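Side-chain contacts in putative iron-regulated protein A (Parabacteroides distasonis ATCC 8503, PDB 4ECG), which is of uncharacterised function but belongs to the imelysin-like (M75) family, binds calcium ions in the crystal and is a putative metalloendopeptidase: residues A[156-161]-A[347-352]; A[276-281]-A[285-290]. All coordinates share one frame; numbering follows the deposited sequence.

In the fold
Contact 1 ties a small hairpin, 156-161, to the loop 347-352 near the periphery of the chain; contact 2 lies deeper, where the loop 276-281 packs against the helix 284-300 that follows it. Their centres are 9 Å apart and they touch directly: G159 N probably bonds to Y280 O (2.9 Å), R349 NH2 lies 3.6 Å from W279 CZ3, and F348 CD2 packs 3.5 Å from Y288 OH. Calcium marks both. E160 of contact 1 binds one ion on the outer side of the hairpin, whereas E277 of contact 2, a residue of calcium site 1, has its side chain about 3 Å from a different ion.

Contact 1. Residues A[156-161]-A[347-352]; sequences FLDGEP and PFRNNL. With CA (calcium ion), chain I.
D158 and R349 come closest along the backbones, their CA atoms 9.4 Å apart, D158 at a corner of the type I' turn L157-E160 and R349 in the short 3-10 segment 348-350. The long, bent side chain of R349 therefore spans the gap, and the salt bridge between them is the whole of the contact. R349 NE gives the stronger bond, 2.9 Å to D158 OD1 on its syn lone pair, with an N-H...O angle of 146°. NH2 adds two weak bonds, 3.3 Å to D158 OD1 and 3.2 Å to D158 OD2; the carboxylate meets the guanidinium edge with the two planes turned 39° apart, short of the coplanar two-pronged pairing. The guanidinium reaches back to this acid because CG sits between the backbone N and the carbonyl carbon (chi1 63°) and the chain bends twice more beyond it. R349 NH1 bonds to the carbonyl of A265 and D158 OD1 also accepts from W282 NE1, so both charged groups are held from outside the pair. A leucine in place of R349 would probably leave the D158 carboxylate without its countercharge and the A265 carbonyl without this donor. P347 O steadies the loop, taking N350 N and N351 ND2 (2.7 Å) from opposite faces of its plane. On the hairpin's far side E160 OE1 binds a calcium ion at 2.7 Å, with waters 1, 2 and 3 also bound to the ion; water 1 donates to P161 O. The hairpin follows helix 147-155 and rests on helix 71-89, where F156 meets W81 edge-to-face and P161 touches C78, while F348 and L352 seat the other loop on helix 239-259.

Contact 2. Residues A[276-281]-A[285-290]; sequences VESWYS and LDDYKN
S278 and D287 make the tight part of this contact: S278 OG donates to D287 OD2 at 2.8 Å, meeting the oxygen nearly along its C-O axis. The bond joins the type II turn V276-W279 to the first turns of helix 284-300. S278, with a positive phi (74°) as is usual at the third position of a type II turn, points its CB toward the helix. The other carboxylate oxygen, D287 OD1, is taken by a salt bridge from R85 NE and a hydrogen bond from N283 ND2, so both ends of the group are gripped and its rotation is fixed. The looser part lies one residue along the helix at Y288. Its OH comes only to 4.0 Å from V276 CG1, the two side chains crossing at about a right angle, and a water fills in: water 4 is 2.7 Å from Y288 OH and accepts from E277 N at 3.0 Å. The phenol thus reaches the turn backbone through a bridging water, while its side chain touches V246, K250 and I251 of helix 239-259. E277, at the other corner of the turn, sends an extended side chain (chi2 169°) to H149 NE2 through OE2, with its side chain about 3 Å from a bound calcium. H149 and E152, the latter bonded to S281 OG, fit the GxHxxE signature of imelysins. E277 OE2 and D287 OD2 stand 5.4 Å apart; R85, which also makes a long, weak ion pair with E277, and the calcium are both likely to offset their charge. This is consistent with a second-shell role: the S278-D287 bond, with R85 behind it, would hold the turn from which E277 reaches calcium site 1.

Contact 1. Residues A[156-161]-A[347-352]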
ATOM      1  N   PHE A 156      12.779  -9.695 -12.032  1.00 42.16           N
ATOM      2  CA  PHE A 156      13.555 -10.039 -10.862  1.00 46.10           C
ATOM      3  C   PHE A 156      13.655 -11.564 -10.673  1.00 47.07           C
ATOM      4  O   PHE A 156      12.732 -12.297 -10.979  1.00 45.09           O
ATOM      5  CB  PHE A 156      12.888  -9.475  -9.575  1.00 39.84           C
ATOM      6  CG  PHE A 156      12.963  -7.994  -9.423  1.00 40.88           C
ATOM      7  CD1 PHE A 156      14.126  -7.378  -8.901  1.00 45.43           C
ATOM      8  CD2 PHE A 156      11.887  -7.192  -9.723  1.00 41.69           C
ATOM      9  CE1 PHE A 156      14.189  -6.014  -8.734  1.00 44.04           C
ATOM     10  CE2 PHE A 156      11.949  -5.812  -9.544  1.00 42.46           C
ATOM     11  CZ  PHE A 156      13.102  -5.231  -9.073  1.00 44.45           C
ATOM     12  N   LEU A 157      14.766 -12.023 -10.124  1.00 48.89           N
ATOM     13  CA  LEU A 157      14.872 -13.407  -9.677  1.00 53.34           C
ATOM     14  C   LEU A 157      15.557 -13.435  -8.316  1.00 53.74           C
ATOM     15  O   LEU A 157      16.711 -12.983  -8.137  1.00 53.35           O
ATOM     16  CB  LEU A 157      15.649 -14.238 -10.684  1.00 55.87           C
ATOM     17  CG  LEU A 157      15.755 -15.742 -10.440  1.00 63.59           C
ATOM     18  CD1 LEU A 157      14.350 -16.357 -10.437  1.00 64.17           C
ATOM     19  CD2 LEU A 157      16.651 -16.354 -11.531  1.00 66.62           C
ATOM     20  N   ASP A 158      14.843 -13.981  -7.351  1.00 55.44           N
ATOM     21  CA  ASP A 158      15.289 -13.999  -5.967  1.00 59.78           C
ATOM     22  C   ASP A 158      16.131 -12.779  -5.478  1.00 50.68           C
ATOM     23  O   ASP A 158      17.218 -12.922  -4.960  1.00 55.75           O
ATOM     24  CB  ASP A 158      15.955 -15.343  -5.642  1.00 64.45           C
ATOM     25  CG  ASP A 158      15.293 -16.036  -4.438  1.00 74.75           C
ATOM     26  OD1 ASP A 158      14.485 -15.418  -3.662  1.00 64.43           O
ATOM     27  OD2 ASP A 158      15.561 -17.234  -4.294  1.00 87.56           O
ATOM     28  N   GLY A 159      15.575 -11.590  -5.633  1.00 45.29           N
ATOM     29  CA  GLY A 159      16.161 -10.392  -5.119  1.00 47.09           C
ATOM     30  C   GLY A 159      16.952  -9.533  -6.090  1.00 49.87           C
ATOM     31  O   GLY A 159      17.289  -8.404  -5.773  1.00 46.65           O
ATOM     32  N   GLU A 160      17.228 -10.046  -7.269  1.00 52.16           N
ATOM     33  CA  GLU A 160      18.154  -9.383  -8.145  1.00 58.85           C
ATOM     34  C   GLU A 160      17.496  -9.201  -9.476  1.00 51.75           C
ATOM     35  O   GLU A 160      16.607  -9.964  -9.828  1.00 50.37           O
ATOM     36  CB  GLU A 160      19.408 -10.263  -8.351  1.00 61.86           C
ATOM     37  CG  GLU A 160      20.262 -10.418  -7.109  1.00 69.07           C
ATOM     38  CD  GLU A 160      21.620 -11.062  -7.355  1.00 73.56           C
ATOM     39  OE1 GLU A 160      21.812 -11.737  -8.397  1.00 77.16           O
ATOM     40  OE2 GLU A 160      22.500 -10.870  -6.490  1.00 74.47           O
ATOM     41  N   PRO A 161      18.015  -8.264 -10.275  1.00 52.67           N
ATOM     42  CA  PRO A 161      17.678  -8.278 -11.676  1.00 48.19           C
ATOM     43  C   PRO A 161      17.844  -9.634 -12.250  1.00 47.02           C
ATOM     44  O   PRO A 161      18.799 -10.350 -11.952  1.00 50.70           O
ATOM     45  CB  PRO A 161      18.656  -7.305 -12.265  1.00 52.80           C
ATOM     46  CG  PRO A 161      18.832  -6.289 -11.162  1.00 52.89           C
ATOM     47  CD  PRO A 161      18.981  -7.192  -9.985  1.00 53.51           C
ATOM     48  N   PRO A 347      16.243 -10.919   3.714  1.00 45.13           N
ATOM     49  CA  PRO A 347      14.899 -10.594   3.275  1.00 44.78           C
ATOM     50  C   PRO A 347      13.916 -11.449   4.068  1.00 43.06           C
ATOM     51  O   PRO A 347      14.314 -12.489   4.571  1.00 45.33           O
ATOM     52  CB  PRO A 347      14.925 -11.031   1.827  1.00 45.62           C
ATOM     53  CG  PRO A 347      15.774 -12.278   1.851  1.00 46.34           C
ATOM     54  CD  PRO A 347      16.835 -11.991   2.893  1.00 46.85           C
ATOM     55  N   PHE A 348      12.648 -11.046   4.142  1.00 47.53           N
ATOM     56  CA  PHE A 348      11.577 -11.794   4.905  1.00 43.68           C
ATOM     57  C   PHE A 348      11.415 -13.196   4.384  1.00 46.15           C
ATOM     58  O   PHE A 348      11.221 -14.125   5.142  1.00 51.15           O
ATOM     59  CB  PHE A 348      10.252 -11.090   4.710  1.00 43.97           C
ATOM     60  CG  PHE A 348       9.116 -11.567   5.597  1.00 41.88           C
ATOM     61  CD1 PHE A 348       9.319 -11.910   6.932  1.00 44.03           C
ATOM     62  CD2 PHE A 348       7.825 -11.581   5.103  1.00 38.13           C
ATOM     63  CE1 PHE A 348       8.258 -12.274   7.727  1.00 42.37           C
ATOM     64  CE2 PHE A 348       6.751 -11.946   5.887  1.00 40.91           C
ATOM     65  CZ  PHE A 348       6.969 -12.290   7.202  1.00 44.40           C
ATOM     66  N   ARG A 349      11.485 -13.371   3.078  1.00 47.48           N
ATOM     67  CA  ARG A 349      11.388 -14.756   2.559  1.00 47.74           C
ATOM     68  C   ARG A 349      12.393 -15.761   3.050  1.00 44.96           C
ATOM     69  O   ARG A 349      12.145 -16.950   2.863  1.00 48.47           O
ATOM     70  CB  ARG A 349      11.293 -14.815   1.023  1.00 43.84           C
ATOM     71  CG  ARG A 349      12.484 -14.283   0.266  1.00 45.32           C
ATOM     72  CD  ARG A 349      13.582 -15.276   0.124  1.00 46.84           C
ATOM     73  NE  ARG A 349      13.440 -16.109  -1.036  1.00 47.68           N
ATOM     74  CZ  ARG A 349      13.273 -17.429  -1.020  1.00 51.92           C
ATOM     75  NH1 ARG A 349      13.122 -18.109   0.107  1.00 49.03           N
ATOM     76  NH2 ARG A 349      13.282 -18.077  -2.171  1.00 49.27           N
ATOM     77  N   ASN A 350      13.526 -15.324   3.611  1.00 46.10           N
ATOM     78  CA  ASN A 350      14.489 -16.247   4.214  1.00 46.88           C
ATOM     79  C   ASN A 350      14.504 -16.217   5.704  1.00 46.40           C
ATOM     80  O   ASN A 350      15.338 -16.839   6.329  1.00 53.28           O
ATOM     81  CB  ASN A 350      15.911 -15.964   3.686  1.00 51.14           C
ATOM     82  CG  ASN A 350      16.107 -16.447   2.274  1.00 51.41           C
ATOM     83  OD1 ASN A 350      15.483 -17.406   1.848  1.00 54.61           O
ATOM     84  ND2 ASN A 350      16.954 -15.777   1.534  1.00 50.12           N
ATOM     85  N   ASN A 351      13.584 -15.496   6.312  1.00 48.35           N
ATOM     86  CA  ASN A 351      13.600 -15.317   7.751  1.00 47.18           C
ATOM     87  C   ASN A 351      12.220 -15.487   8.342  1.00 46.33           C
ATOM     88  O   ASN A 351      11.874 -14.856   9.355  1.00 45.66           O
ATOM     89  CB  ASN A 351      14.150 -13.901   8.056  1.00 47.93           C
ATOM     90  CG  ASN A 351      15.646 -13.778   7.773  1.00 47.42           C
ATOM     91  OD1 ASN A 351      16.460 -14.175   8.601  1.00 51.24           O
ATOM     92  ND2 ASN A 351      16.009 -13.246   6.589  1.00 41.21           N
ATOM     93  N   LEU A 352      11.412 -16.319   7.706  1.00 45.49           N
ATOM     94  CA  LEU A 352      10.064 -16.576   8.210  1.00 47.76           C
ATOM     95  C   LEU A 352      10.124 -17.292   9.560  1.00 49.93           C
ATOM     96  O   LEU A 352       9.191 -17.215  10.327  1.00 50.91           O
ATOM     97  CB  LEU A 352       9.218 -17.366   7.208  1.00 47.84           C
ATOM     98  CG  LEU A 352       8.962 -16.618   5.899  1.00 46.18           C
ATOM     99  CD1 LEU A 352       8.471 -17.608   4.859  1.00 46.12           C
ATOM    100  CD2 LEU A 352       8.031 -15.402   6.024  1.00 44.07           C
TER
HETATM  101 CA    CA I 507      22.846 -11.017 -10.760  1.00 74.34          CA
HETATM  102  O   HOH W   1      20.630 -12.223 -11.423  1.00 57.07           O
HETATM  103  O   HOH W   2      22.827 -13.491 -10.687  1.00 73.38           O
HETATM  104  O   HOH W   3      24.031 -10.639 -13.231  1.00 66.17           O

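Contact 2. Residues A[276-281]-A[285-290]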
ATOM      1  N   VAL A 276       4.591 -15.022   0.603  1.00 45.87           N
ATOM      2  CA  VAL A 276       5.229 -13.693   0.897  1.00 43.96           C
ATOM      3  C   VAL A 276       5.112 -12.745  -0.281  1.00 43.61           C
ATOM      4  O   VAL A 276       5.747 -12.943  -1.295  1.00 43.19           O
ATOM      5  CB  VAL A 276       6.745 -13.814   1.269  1.00 45.75           C
ATOM      6  CG1 VAL A 276       7.413 -12.417   1.432  1.00 41.80           C
ATOM      7  CG2 VAL A 276       6.929 -14.715   2.485  1.00 43.57           C
ATOM      8  N   GLU A 277       4.284 -11.720  -0.164  1.00 45.97           N
ATOM      9  CA  GLU A 277       4.190 -10.709  -1.195  1.00 44.74           C
ATOM     10  C   GLU A 277       5.540  -9.974  -1.426  1.00 44.31           C
ATOM     11  O   GLU A 277       6.110  -9.460  -0.482  1.00 48.38           O
ATOM     12  CB  GLU A 277       3.099  -9.703  -0.794  1.00 49.15           C
ATOM     13  CG  GLU A 277       2.625  -8.824  -1.951  1.00 55.60           C
ATOM     14  CD  GLU A 277       1.360  -7.994  -1.653  1.00 64.68           C
ATOM     15  OE1 GLU A 277       0.631  -8.310  -0.677  1.00 60.51           O
ATOM     16  OE2 GLU A 277       1.101  -7.018  -2.424  1.00 60.36           O
ATOM     17  N   SER A 278       5.996  -9.898  -2.686  1.00 44.78           N
ATOM     18  CA  SER A 278       7.252  -9.247  -3.117  1.00 41.72           C
ATOM     19  C   SER A 278       8.482 -10.079  -2.746  1.00 45.36           C
ATOM     20  O   SER A 278       9.570  -9.581  -2.693  1.00 43.26           O
ATOM     21  CB  SER A 278       7.425  -7.846  -2.556  1.00 41.51           C
ATOM     22  OG  SER A 278       6.372  -7.032  -2.982  1.00 43.50           O
ATOM     23  N   TRP A 279       8.327 -11.376  -2.580  1.00 42.89           N
ATOM     24  CA  TRP A 279       9.487 -12.210  -2.540  1.00 44.71           C
ATOM     25  C   TRP A 279      10.276 -12.300  -3.814  1.00 44.71           C
ATOM     26  O   TRP A 279      11.470 -12.616  -3.775  1.00 50.11           O
ATOM     27  CB  TRP A 279       9.113 -13.599  -2.022  1.00 47.03           C
ATOM     28  CG  TRP A 279       8.613 -14.611  -3.011  1.00 47.50           C
ATOM     29  CD1 TRP A 279       7.297 -14.911  -3.317  1.00 47.35           C
ATOM     30  CD2 TRP A 279       9.408 -15.571  -3.782  1.00 46.84           C
ATOM     31  NE1 TRP A 279       7.221 -15.923  -4.236  1.00 46.46           N
ATOM     32  CE2 TRP A 279       8.444 -16.397  -4.521  1.00 46.79           C
ATOM     33  CE3 TRP A 279      10.753 -15.812  -3.929  1.00 48.36           C
ATOM     34  CZ2 TRP A 279       8.833 -17.420  -5.348  1.00 46.63           C
ATOM     35  CZ3 TRP A 279      11.143 -16.848  -4.770  1.00 54.17           C
ATOM     36  CH2 TRP A 279      10.192 -17.623  -5.480  1.00 54.39           C
ATOM     37  N   TYR A 280       9.678 -12.046  -4.963  1.00 43.75           N
ATOM     38  CA  TYR A 280      10.485 -12.120  -6.197  1.00 42.44           C
ATOM     39  C   TYR A 280      11.666 -11.152  -6.138  1.00 43.73           C
ATOM     40  O   TYR A 280      12.793 -11.495  -6.518  1.00 44.86           O
ATOM     41  CB  TYR A 280       9.639 -11.856  -7.465  1.00 41.31           C
ATOM     42  CG  TYR A 280       8.435 -12.764  -7.635  1.00 42.77           C
ATOM     43  CD1 TYR A 280       8.482 -14.129  -7.288  1.00 45.03           C
ATOM     44  CD2 TYR A 280       7.251 -12.279  -8.157  1.00 44.79           C
ATOM     45  CE1 TYR A 280       7.375 -14.957  -7.474  1.00 47.21           C
ATOM     46  CE2 TYR A 280       6.150 -13.094  -8.305  1.00 42.99           C
ATOM     47  CZ  TYR A 280       6.202 -14.428  -7.980  1.00 45.57           C
ATOM     48  OH  TYR A 280       5.056 -15.234  -8.133  1.00 49.87           O
ATOM     49  N   SER A 281      11.407  -9.952  -5.618  1.00 43.27           N
ATOM     50  CA  SER A 281      12.361  -8.881  -5.621  1.00 42.75           C
ATOM     51  C   SER A 281      12.930  -8.599  -4.236  1.00 43.89           C
ATOM     52  O   SER A 281      13.807  -7.714  -4.106  1.00 40.00           O
ATOM     53  CB  SER A 281      11.701  -7.600  -6.152  1.00 43.49           C
ATOM     54  OG  SER A 281      10.673  -7.173  -5.298  1.00 39.17           O
ATOM     55  N   LEU A 285       9.746  -6.383   3.272  1.00 43.25           N
ATOM     56  CA  LEU A 285       9.960  -5.530   4.455  1.00 44.49           C
ATOM     57  C   LEU A 285       9.908  -4.048   4.129  1.00 41.46           C
ATOM     58  O   LEU A 285       9.367  -3.295   4.912  1.00 41.25           O
ATOM     59  CB  LEU A 285      11.262  -5.876   5.193  1.00 43.56           C
ATOM     60  CG  LEU A 285      11.281  -7.298   5.796  1.00 46.15           C
ATOM     61  CD1 LEU A 285      12.663  -7.642   6.332  1.00 47.04           C
ATOM     62  CD2 LEU A 285      10.175  -7.479   6.843  1.00 41.17           C
ATOM     63  N   ASP A 286      10.441  -3.611   2.998  1.00 41.88           N
ATOM     64  CA  ASP A 286      10.261  -2.188   2.598  1.00 47.22           C
ATOM     65  C   ASP A 286       8.754  -1.885   2.413  1.00 45.71           C
ATOM     66  O   ASP A 286       8.248  -0.847   2.872  1.00 43.23           O
ATOM     67  CB  ASP A 286      10.999  -1.825   1.277  1.00 56.46           C
ATOM     68  CG  ASP A 286      12.491  -1.627   1.452  1.00 61.26           C
ATOM     69  OD1 ASP A 286      12.912  -0.955   2.411  1.00 72.93           O
ATOM     70  OD2 ASP A 286      13.239  -2.131   0.585  1.00 76.63           O
ATOM     71  N   ASP A 287       8.024  -2.799   1.775  1.00 39.94           N
ATOM     72  CA  ASP A 287       6.576  -2.604   1.612  1.00 41.34           C
ATOM     73  C   ASP A 287       5.916  -2.419   2.966  1.00 42.27           C
ATOM     74  O   ASP A 287       5.199  -1.445   3.186  1.00 41.13           O
ATOM     75  CB  ASP A 287       5.919  -3.774   0.906  1.00 42.60           C
ATOM     76  CG  ASP A 287       6.332  -3.921  -0.595  1.00 45.02           C
ATOM     77  OD1 ASP A 287       6.991  -3.022  -1.174  1.00 49.99           O
ATOM     78  OD2 ASP A 287       5.972  -4.970  -1.172  1.00 45.68           O
ATOM     79  N   TYR A 288       6.188  -3.333   3.897  1.00 41.84           N
ATOM     80  CA  TYR A 288       5.452  -3.309   5.151  1.00 42.27           C
ATOM     81  C   TYR A 288       5.746  -2.052   5.958  1.00 44.17           C
ATOM     82  O   TYR A 288       4.830  -1.430   6.490  1.00 47.90           O
ATOM     83  CB  TYR A 288       5.685  -4.546   6.003  1.00 43.62           C
ATOM     84  CG  TYR A 288       5.588  -5.911   5.314  1.00 41.15           C
ATOM     85  CD1 TYR A 288       4.749  -6.140   4.252  1.00 39.75           C
ATOM     86  CD2 TYR A 288       6.337  -6.965   5.776  1.00 43.96           C
ATOM     87  CE1 TYR A 288       4.667  -7.390   3.639  1.00 40.49           C
ATOM     88  CE2 TYR A 288       6.255  -8.219   5.186  1.00 48.61           C
ATOM     89  CZ  TYR A 288       5.439  -8.413   4.098  1.00 45.72           C
ATOM     90  OH  TYR A 288       5.441  -9.639   3.496  1.00 45.21           O
ATOM     91  N   LYS A 289       7.022  -1.689   6.050  1.00 49.91           N
ATOM     92  CA  LYS A 289       7.445  -0.423   6.608  1.00 49.66           C
ATOM     93  C   LYS A 289       6.739   0.733   5.913  1.00 48.33           C
ATOM     94  O   LYS A 289       6.273   1.680   6.588  1.00 43.47           O
ATOM     95  CB  LYS A 289       8.997  -0.247   6.501  1.00 54.97           C
ATOM     96  CG  LYS A 289       9.534   1.118   6.917  1.00 58.17           C
ATOM     97  CD  LYS A 289      10.823   1.495   6.183  1.00 66.32           C
ATOM     98  CE  LYS A 289      10.532   2.138   4.838  1.00 69.69           C
ATOM     99  NZ  LYS A 289      11.764   2.312   4.039  1.00 74.55           N
ATOM    100  N   ASN A 290       6.676   0.695   4.574  1.00 44.44           N
ATOM    101  CA  ASN A 290       6.062   1.842   3.879  1.00 43.43           C
ATOM    102  C   ASN A 290       4.553   1.940   4.177  1.00 43.55           C
ATOM    103  O   ASN A 290       4.035   3.045   4.334  1.00 43.47           O
ATOM    104  CB  ASN A 290       6.372   1.842   2.390  1.00 39.96           C
ATOM    105  CG  ASN A 290       7.775   2.365   2.091  1.00 43.66           C
ATOM    106  OD1 ASN A 290       8.206   3.394   2.656  1.00 42.73           O
ATOM    107  ND2 ASN A 290       8.465   1.711   1.134  1.00 41.16           N
TER
HETATM  108  O   HOH W   4       3.200 -10.809   2.460  1.00 44.53           O